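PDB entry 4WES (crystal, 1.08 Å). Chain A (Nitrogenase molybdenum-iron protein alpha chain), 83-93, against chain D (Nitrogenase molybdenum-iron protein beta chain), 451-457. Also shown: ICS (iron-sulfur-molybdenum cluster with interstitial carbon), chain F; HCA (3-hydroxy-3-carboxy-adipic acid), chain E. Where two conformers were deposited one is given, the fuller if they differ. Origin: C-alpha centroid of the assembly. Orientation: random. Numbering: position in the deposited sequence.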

ATOM      1  N   THR A  83     -19.064   3.968 -20.551  1.00  7.61           N
ATOM      2  CA  THR A  83     -18.962   2.658 -21.184  1.00  7.85           C
ATOM      3  C   THR A  83     -17.540   2.126 -21.138  1.00  8.15           C
ATOM      4  O   THR A  83     -17.221   1.121 -21.796  1.00 10.81           O
ATOM      5  CB  THR A  83     -19.525   2.649 -22.604  1.00  8.40           C
ATOM      6  OG1 THR A  83     -18.748   3.499 -23.469  1.00  8.99           O
ATOM      7  CG2 THR A  83     -20.984   3.063 -22.609  1.00  9.38           C
ATOM      8  N   TRP A  84     -16.679   2.725 -20.331  1.00  7.94           N
ATOM      9  CA  TRP A  84     -15.282   2.339 -20.212  1.00  8.23           C
ATOM     10  C   TRP A  84     -15.080   1.250 -19.153  1.00  7.86           C
ATOM     11  O   TRP A  84     -14.637   1.496 -18.021  1.00  8.43           O
ATOM     12  CB  TRP A  84     -14.415   3.579 -19.954  1.00  8.04           C
ATOM     13  CG  TRP A  84     -12.959   3.457 -20.193  1.00  8.09           C
ATOM     14  CD1 TRP A  84     -12.263   2.392 -20.681  1.00  8.63           C
ATOM     15  CD2 TRP A  84     -11.993   4.474 -19.943  1.00  7.69           C
ATOM     16  NE1 TRP A  84     -10.919   2.678 -20.774  1.00  9.40           N
ATOM     17  CE2 TRP A  84     -10.738   3.948 -20.281  1.00  8.07           C
ATOM     18  CE3 TRP A  84     -12.065   5.750 -19.400  1.00  8.10           C
ATOM     19  CZ2 TRP A  84      -9.565   4.677 -20.125  1.00  9.12           C
ATOM     20  CZ3 TRP A  84     -10.902   6.489 -19.261  1.00  9.31           C
ATOM     21  CH2 TRP A  84      -9.670   5.943 -19.622  1.00  9.79           C
ATOM     22  N   GLY A  85     -15.394   0.022 -19.523  1.00  7.82           N
ATOM     23  CA  GLY A  85     -15.067  -1.130 -18.699  1.00  8.06           C
ATOM     24  C   GLY A  85     -16.026  -1.508 -17.591  1.00  7.88           C
ATOM     25  O   GLY A  85     -15.811  -2.523 -16.946  1.00  8.21           O
ATOM     26  N   GLY A  86     -17.088  -0.730 -17.391  1.00  7.48           N
ATOM     27  CA  GLY A  86     -18.014  -1.055 -16.322  1.00  7.74           C
ATOM     28  C   GLY A  86     -18.840  -2.291 -16.580  1.00  6.92           C
ATOM     29  O   GLY A  86     -19.288  -2.950 -15.651  1.00  7.72           O
ATOM     30  N   ARG A  87     -19.086  -2.602 -17.852  1.00  7.47           N
ATOM     31  CA  ARG A  87     -19.776  -3.833 -18.249  1.00  7.44           C
ATOM     32  C   ARG A  87     -18.688  -4.815 -18.689  1.00  7.05           C
ATOM     33  O   ARG A  87     -17.903  -4.534 -19.594  1.00  8.21           O
ATOM     34  CB  ARG A  87     -20.794  -3.585 -19.332  1.00  7.78           C
ATOM     35  CG  ARG A  87     -21.514  -4.851 -19.762  1.00  7.75           C
ATOM     36  CD  ARG A  87     -22.771  -4.550 -20.504  1.00  8.37           C
ATOM     37  NE  ARG A  87     -23.407  -5.720 -21.094  1.00  7.96           N
ATOM     38  CZ  ARG A  87     -23.177  -6.174 -22.327  1.00  8.50           C
ATOM     39  NH1 ARG A  87     -23.874  -7.184 -22.795  1.00  8.33           N
ATOM     40  NH2 ARG A  87     -22.244  -5.615 -23.101  1.00  9.03           N
ATOM     41  N   ARG A  88     -18.657  -5.969 -18.010  1.00  7.40           N
ATOM     42  CA  ARG A  88     -17.516  -6.850 -17.990  1.00  7.56           C
ATOM     43  C   ARG A  88     -17.507  -7.925 -19.082  1.00  7.48           C
ATOM     44  O   ARG A  88     -17.153  -9.077 -18.814  1.00  8.12           O
ATOM     45  CB  ARG A  88     -17.399  -7.471 -16.608  1.00  7.60           C
ATOM     46  CG  ARG A  88     -17.161  -6.452 -15.496  1.00  7.44           C
ATOM     47  CD  ARG A  88     -17.194  -7.085 -14.127  1.00  7.72           C
ATOM     48  NE  ARG A  88     -16.188  -8.133 -14.026  1.00  7.79           N
ATOM     49  CZ  ARG A  88     -16.384  -9.455 -13.977  1.00  7.94           C
ATOM     50  NH1 ARG A  88     -15.344 -10.281 -14.071  1.00  8.57           N
ATOM     51  NH2 ARG A  88     -17.589  -9.975 -13.855  1.00  8.63           N
ATOM     52  N   PHE A  89     -17.803  -7.536 -20.325  1.00  7.52           N
ATOM     53  CA  PHE A  89     -17.568  -8.468 -21.420  1.00  7.93           C
ATOM     54  C   PHE A  89     -16.065  -8.681 -21.562  1.00  8.01           C
ATOM     55  O   PHE A  89     -15.292  -7.740 -21.665  1.00  9.21           O
ATOM     56  CB  PHE A  89     -18.185  -7.974 -22.737  1.00  8.46           C
ATOM     57  CG  PHE A  89     -17.966  -6.520 -23.085  1.00  7.81           C
ATOM     58  CD1 PHE A  89     -16.869  -6.110 -23.804  1.00  8.53           C
ATOM     59  CD2 PHE A  89     -18.898  -5.590 -22.710  1.00  8.16           C
ATOM     60  CE1 PHE A  89     -16.695  -4.773 -24.146  1.00 10.10           C
ATOM     61  CE2 PHE A  89     -18.767  -4.277 -23.055  1.00 10.00           C
ATOM     62  CZ  PHE A  89     -17.668  -3.849 -23.759  1.00  9.69           C
ATOM     63  N   LYS A  90     -15.635  -9.937 -21.577  1.00  8.18           N
ATOM     64  CA  LYS A  90     -14.210 -10.238 -21.694  0.53  8.94           C
ATOM     65  C   LYS A  90     -13.839 -10.531 -23.148  1.00  7.68           C
ATOM     66  O   LYS A  90     -14.611 -11.140 -23.890  1.00  8.53           O
ATOM     67  CB  LYS A  90     -13.803 -11.385 -20.773  0.53  9.11           C
ATOM     68  CG  LYS A  90     -13.874 -11.068 -19.277  0.53  8.97           C
ATOM     69  CD  LYS A  90     -13.238 -12.192 -18.452  0.53  9.92           C
ATOM     70  CE  LYS A  90     -13.198 -11.857 -16.972  0.53 11.14           C
ATOM     71  NZ  LYS A  90     -12.582 -12.925 -16.184  0.53 12.88           N
ATOM     72  N   SER A  91     -12.648 -10.099 -23.520  1.00  8.25           N
ATOM     73  CA  SER A  91     -12.134 -10.248 -24.891  1.00  8.41           C
ATOM     74  C   SER A  91     -10.683 -10.635 -24.870  1.00  8.49           C
ATOM     75  O   SER A  91      -9.921 -10.231 -23.985  1.00  9.66           O
ATOM     76  CB  SER A  91     -12.255  -8.935 -25.670  1.00  9.53           C
ATOM     77  OG  SER A  91     -13.601  -8.501 -25.715  1.00 10.67           O
ATOM     78  N   LYS A  92     -10.271 -11.401 -25.877  1.00  9.67           N
ATOM     79  CA  LYS A  92      -8.870 -11.672 -26.060  1.00 10.41           C
ATOM     80  C   LYS A  92      -8.540 -11.577 -27.559  1.00  9.41           C
ATOM     81  O   LYS A  92      -9.422 -11.754 -28.398  1.00 10.78           O
ATOM     82  CB  LYS A  92      -8.484 -13.010 -25.486  1.00 12.84           C
ATOM     83  CG  LYS A  92      -9.154 -14.144 -26.112  1.00 13.63           C
ATOM     84  CD  LYS A  92      -8.948 -15.473 -25.310  1.00 16.46           C
ATOM     85  CE  LYS A  92      -9.733 -16.614 -25.921  1.00 21.04           C
ATOM     86  NZ  LYS A  92      -9.298 -16.875 -27.327  1.00 32.84           N
ATOM     87  N   PRO A  93      -7.286 -11.289 -27.905  1.00  9.68           N
ATOM     88  CA  PRO A  93      -6.939 -11.254 -29.317  1.00 10.94           C
ATOM     89  C   PRO A  93      -7.275 -12.581 -30.003  1.00 10.69           C
ATOM     90  O   PRO A  93      -6.900 -13.642 -29.518  1.00 12.29           O
ATOM     91  CB  PRO A  93      -5.442 -11.041 -29.292  1.00 13.44           C
ATOM     92  CG  PRO A  93      -5.128 -10.520 -27.980  1.00 15.33           C
ATOM     93  CD  PRO A  93      -6.151 -11.012 -27.035  1.00 11.47           C
TER
ATOM     94  N   GLU D 451      -4.298 -10.942 -19.133  1.00  8.75           N
ATOM     95  CA  GLU D 451      -4.804  -9.672 -19.625  1.00  9.25           C
ATOM     96  C   GLU D 451      -6.309  -9.692 -19.820  1.00  8.71           C
ATOM     97  O   GLU D 451      -6.983  -8.693 -19.539  1.00  9.41           O
ATOM     98  CB  GLU D 451      -4.127  -9.223 -20.900  1.00 10.00           C
ATOM     99  CG  GLU D 451      -2.665  -8.887 -20.715  1.00 10.42           C
ATOM    100  CD  GLU D 451      -2.035  -8.096 -21.834  1.00 11.32           C
ATOM    101  OE1 GLU D 451      -2.739  -7.764 -22.823  1.00 13.02           O
ATOM    102  OE2 GLU D 451      -0.839  -7.783 -21.715  1.00 11.95           O
ATOM    103  N   GLU D 452      -6.830 -10.791 -20.327  1.00  9.67           N
ATOM    104  CA  GLU D 452      -8.268 -10.867 -20.611  1.00 10.72           C
ATOM    105  C   GLU D 452      -9.099 -10.878 -19.314  1.00 11.27           C
ATOM    106  O   GLU D 452     -10.283 -10.553 -19.344  1.00 13.78           O
ATOM    107  CB  GLU D 452      -8.629 -12.057 -21.498  1.00 12.44           C
ATOM    108  CG  GLU D 452      -8.352 -13.410 -20.872  1.00 13.94           C
ATOM    109  CD  GLU D 452      -6.981 -13.980 -21.186  1.00 13.76           C
ATOM    110  OE1 GLU D 452      -6.016 -13.224 -21.505  1.00 13.23           O
ATOM    111  OE2 GLU D 452      -6.853 -15.232 -21.087  1.00 19.28           O
ATOM    112  N   ASP D 453      -8.454 -11.210 -18.194  1.00 10.52           N
ATOM    113  CA  ASP D 453      -9.120 -11.218 -16.898  1.00 11.58           C
ATOM    114  C   ASP D 453      -8.901  -9.939 -16.112  1.00 11.23           C
ATOM    115  O   ASP D 453      -9.364  -9.814 -14.978  1.00 14.92           O
ATOM    116  CB  ASP D 453      -8.604 -12.396 -16.072  1.00 11.99           C
ATOM    117  CG  ASP D 453      -9.122 -13.730 -16.536  1.00 13.30           C
ATOM    118  OD1 ASP D 453     -10.100 -13.742 -17.264  1.00 15.39           O
ATOM    119  OD2 ASP D 453      -8.549 -14.774 -16.132  1.00 18.14           O
ATOM    120  N   PHE D 454      -8.219  -8.960 -16.689  1.00  9.86           N
ATOM    121  CA  PHE D 454      -7.989  -7.705 -16.035  1.00  9.88           C
ATOM    122  C   PHE D 454      -9.297  -6.908 -15.964  1.00 11.80           C
ATOM    123  O   PHE D 454     -10.138  -6.946 -16.890  1.00 15.81           O
ATOM    124  CB  PHE D 454      -6.881  -6.980 -16.795  1.00 11.06           C
ATOM    125  CG  PHE D 454      -6.203  -5.866 -16.049  1.00 11.08           C
ATOM    126  CD1 PHE D 454      -6.529  -4.537 -16.319  1.00 12.23           C
ATOM    127  CD2 PHE D 454      -5.180  -6.100 -15.144  1.00 10.64           C
ATOM    128  CE1 PHE D 454      -5.866  -3.510 -15.713  1.00 12.45           C
ATOM    129  CE2 PHE D 454      -4.520  -5.071 -14.489  1.00 10.63           C
ATOM    130  CZ  PHE D 454      -4.874  -3.767 -14.800  1.00 11.17           C
ATOM    131  N   GLU D 455      -9.500  -6.205 -14.876  1.00  9.56           N
ATOM    132  CA  GLU D 455     -10.767  -5.571 -14.505  1.00  9.46           C
ATOM    133  C   GLU D 455     -10.578  -4.089 -14.275  1.00  7.92           C
ATOM    134  O   GLU D 455      -9.572  -3.688 -13.700  1.00  9.16           O
ATOM    135  CB  GLU D 455     -11.251  -6.167 -13.174  1.00  9.69           C
ATOM    136  CG  GLU D 455     -11.488  -7.651 -13.151  1.00 10.11           C
ATOM    137  CD  GLU D 455     -12.652  -8.160 -13.974  1.00 10.00           C
ATOM    138  OE1 GLU D 455     -13.490  -7.342 -14.416  1.00  9.73           O
ATOM    139  OE2 GLU D 455     -12.723  -9.381 -14.183  1.00 12.53           O
ATOM    140  N   VAL D 456     -11.605  -3.299 -14.596  1.00  7.86           N
ATOM    141  CA  VAL D 456     -11.651  -1.935 -14.096  1.00  8.42           C
ATOM    142  C   VAL D 456     -12.082  -1.894 -12.606  1.00  7.45           C
ATOM    143  O   VAL D 456     -11.265  -1.614 -11.752  1.00  8.49           O
ATOM    144  CB  VAL D 456     -12.566  -1.021 -14.975  1.00  8.14           C
ATOM    145  CG1 VAL D 456     -12.737   0.350 -14.344  1.00  8.64           C
ATOM    146  CG2 VAL D 456     -11.973  -0.862 -16.359  1.00  9.80           C
ATOM    147  N   VAL D 457     -13.343  -2.217 -12.348  1.00  7.75           N
ATOM    148  CA  VAL D 457     -13.895  -2.167 -10.984  1.00  7.77           C
ATOM    149  C   VAL D 457     -13.503  -3.437 -10.230  1.00  7.86           C
ATOM    150  O   VAL D 457     -13.425  -4.535 -10.801  1.00  8.01           O
ATOM    151  CB  VAL D 457     -15.414  -1.987 -11.047  1.00  7.27           C
ATOM    152  CG1 VAL D 457     -16.023  -1.866  -9.650  1.00  8.23           C
ATOM    153  CG2 VAL D 457     -15.778  -0.760 -11.854  1.00  8.45           C
TER
HETATM  154 FE1  ICS F 602     -29.696  -9.553 -21.985  1.00  8.52          FE
HETATM  155 MO1  ICS F 602     -26.938  -5.394 -17.138  1.00  7.47          MO
HETATM  156 FE2  ICS F 602     -29.333  -7.022 -21.258  1.00  8.08          FE
HETATM  157 FE3  ICS F 602     -27.410  -8.823 -20.811  1.00  8.15          FE
HETATM  158 FE4  ICS F 602     -29.689  -8.931 -19.450  1.00  8.18          FE
HETATM  159 FE5  ICS F 602     -28.693  -7.371 -17.650  1.00  7.79          FE
HETATM  160 FE6  ICS F 602     -28.283  -5.504 -19.459  1.00  7.80          FE
HETATM  161 FE7  ICS F 602     -26.434  -7.258 -18.993  1.00  7.73          FE
HETATM  162  CX  ICS F 602     -28.346  -7.523 -19.600  1.00  8.35           C
HETATM  163  S1A ICS F 602     -31.248  -8.188 -20.967  1.00  8.76           S
HETATM  164  S1B ICS F 602     -29.244  -5.190 -17.474  1.00  7.90           S
HETATM  165  S2A ICS F 602     -28.172  -8.137 -22.860  1.00  8.61           S
HETATM  166  S2B ICS F 602     -29.291  -4.797 -21.263  1.00  8.23           S
HETATM  167  S3A ICS F 602     -30.229  -8.982 -17.285  1.00  8.42           S
HETATM  168  S3B ICS F 602     -26.108  -5.065 -19.338  1.00  7.64           S
HETATM  169  S4A ICS F 602     -28.563 -10.719 -20.345  1.00  8.70           S
HETATM  170  S4B ICS F 602     -26.638  -7.695 -16.823  1.00  7.77           S
HETATM  171  S5A ICS F 602     -25.259  -8.652 -20.230  1.00  8.36           S
HETATM  172  C1  HCA E 601     -26.512  -0.924 -18.408  1.00  9.67           C
HETATM  173  C2  HCA E 601     -25.292  -1.750 -17.992  1.00  8.09           C
HETATM  174  C3  HCA E 601     -25.521  -2.622 -16.759  1.00  7.43           C
HETATM  175  C4  HCA E 601     -25.420  -1.820 -15.447  1.00  7.37           C
HETATM  176  C5  HCA E 601     -25.390  -2.817 -14.275  1.00  8.33           C
HETATM  177  C6  HCA E 601     -25.750  -2.342 -12.900  1.00  8.30           C
HETATM  178  C7  HCA E 601     -24.451  -3.716 -16.722  1.00  7.59           C
HETATM  179  O1  HCA E 601     -27.643  -1.297 -18.068  1.00 10.09           O
HETATM  180  O2  HCA E 601     -26.326   0.085 -19.107  1.00 10.56           O
HETATM  181  O3  HCA E 601     -25.077  -2.793 -11.922  1.00  8.11           O
HETATM  182  O4  HCA E 601     -26.701  -1.540 -12.757  1.00  8.53           O
HETATM  183  O5  HCA E 601     -24.843  -4.897 -16.601  1.00  7.33           O
HETATM  184  O6  HCA E 601     -23.258  -3.384 -16.752  1.00  8.14           O
HETATM  185  O7  HCA E 601     -26.807  -3.220 -16.807  1.00  7.52           O
HETATM  186  O   HOH W   1     -15.692  -3.079 -14.192  1.00  8.76           O
HETATM  187  O   HOH W   2     -13.444  -4.043 -16.769  1.00 10.72           O
HETATM  188  O   HOH W   3     -11.156 -11.612 -13.712  1.00 19.76           O
HETATM  189  O   HOH W   4     -11.174  -8.798 -21.333  1.00  9.76           O

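No direct backbone hydrogen bond joins the two chains here; where the backbones pair, water stands between them. The carbonyl of Gly A85 accepts from two waters at once, each at 2.8 Å from its O atom. Water 2 in turn accepts from Val D456 N at 2.9 Å and water 1 from Val D457 N at 3.1 Å, so a single carbonyl serves two successive amides of the beta chain. Further along, water 4 accepts from Ser A91 N (2.9 Å) and donates to Glu D452 O (2.8 Å).

Direct polar contact is left to charged side chains. Arg A88 meets Glu D455 in a two-pronged salt bridge: Arg A88 NE donates to Glu D455 OE1 and Arg A88 NH1 to Glu D455 OE2, both at 2.8 Å and with N-H...O angles of 164° and 173°. The carboxylate lies at the edge of the guanidinium, near its plane, which lets both N-H bonds point almost straight at their acceptors. Both residues are buried, so the charges neutralise each other away from bulk solvent.

Lys A90 extends across the contact with chi2 to chi4 all t, and its NZ forms a salt bridge with Asp D453 OD1 at 2.8 Å. Water 3 accepts from Lys A90 NZ at 3.1 Å and lies 2.8 Å from Glu D455 OE2, linking the two charged clusters. On the way, Lys A90 CD packs 3.5 Å from Glu D452 O.

At Gly A85, the CG2 methyl of Val D456 rests 3.9 Å from the glycine CA. A CB there would fall 2.4 Å from that methyl, a clash; the backbone angles (85°/-3°) independently call for glycine. Near the other end, Glu D452 CB lies 3.3 Å from Ser A91 O and 4.1 Å from Lys A92 CB.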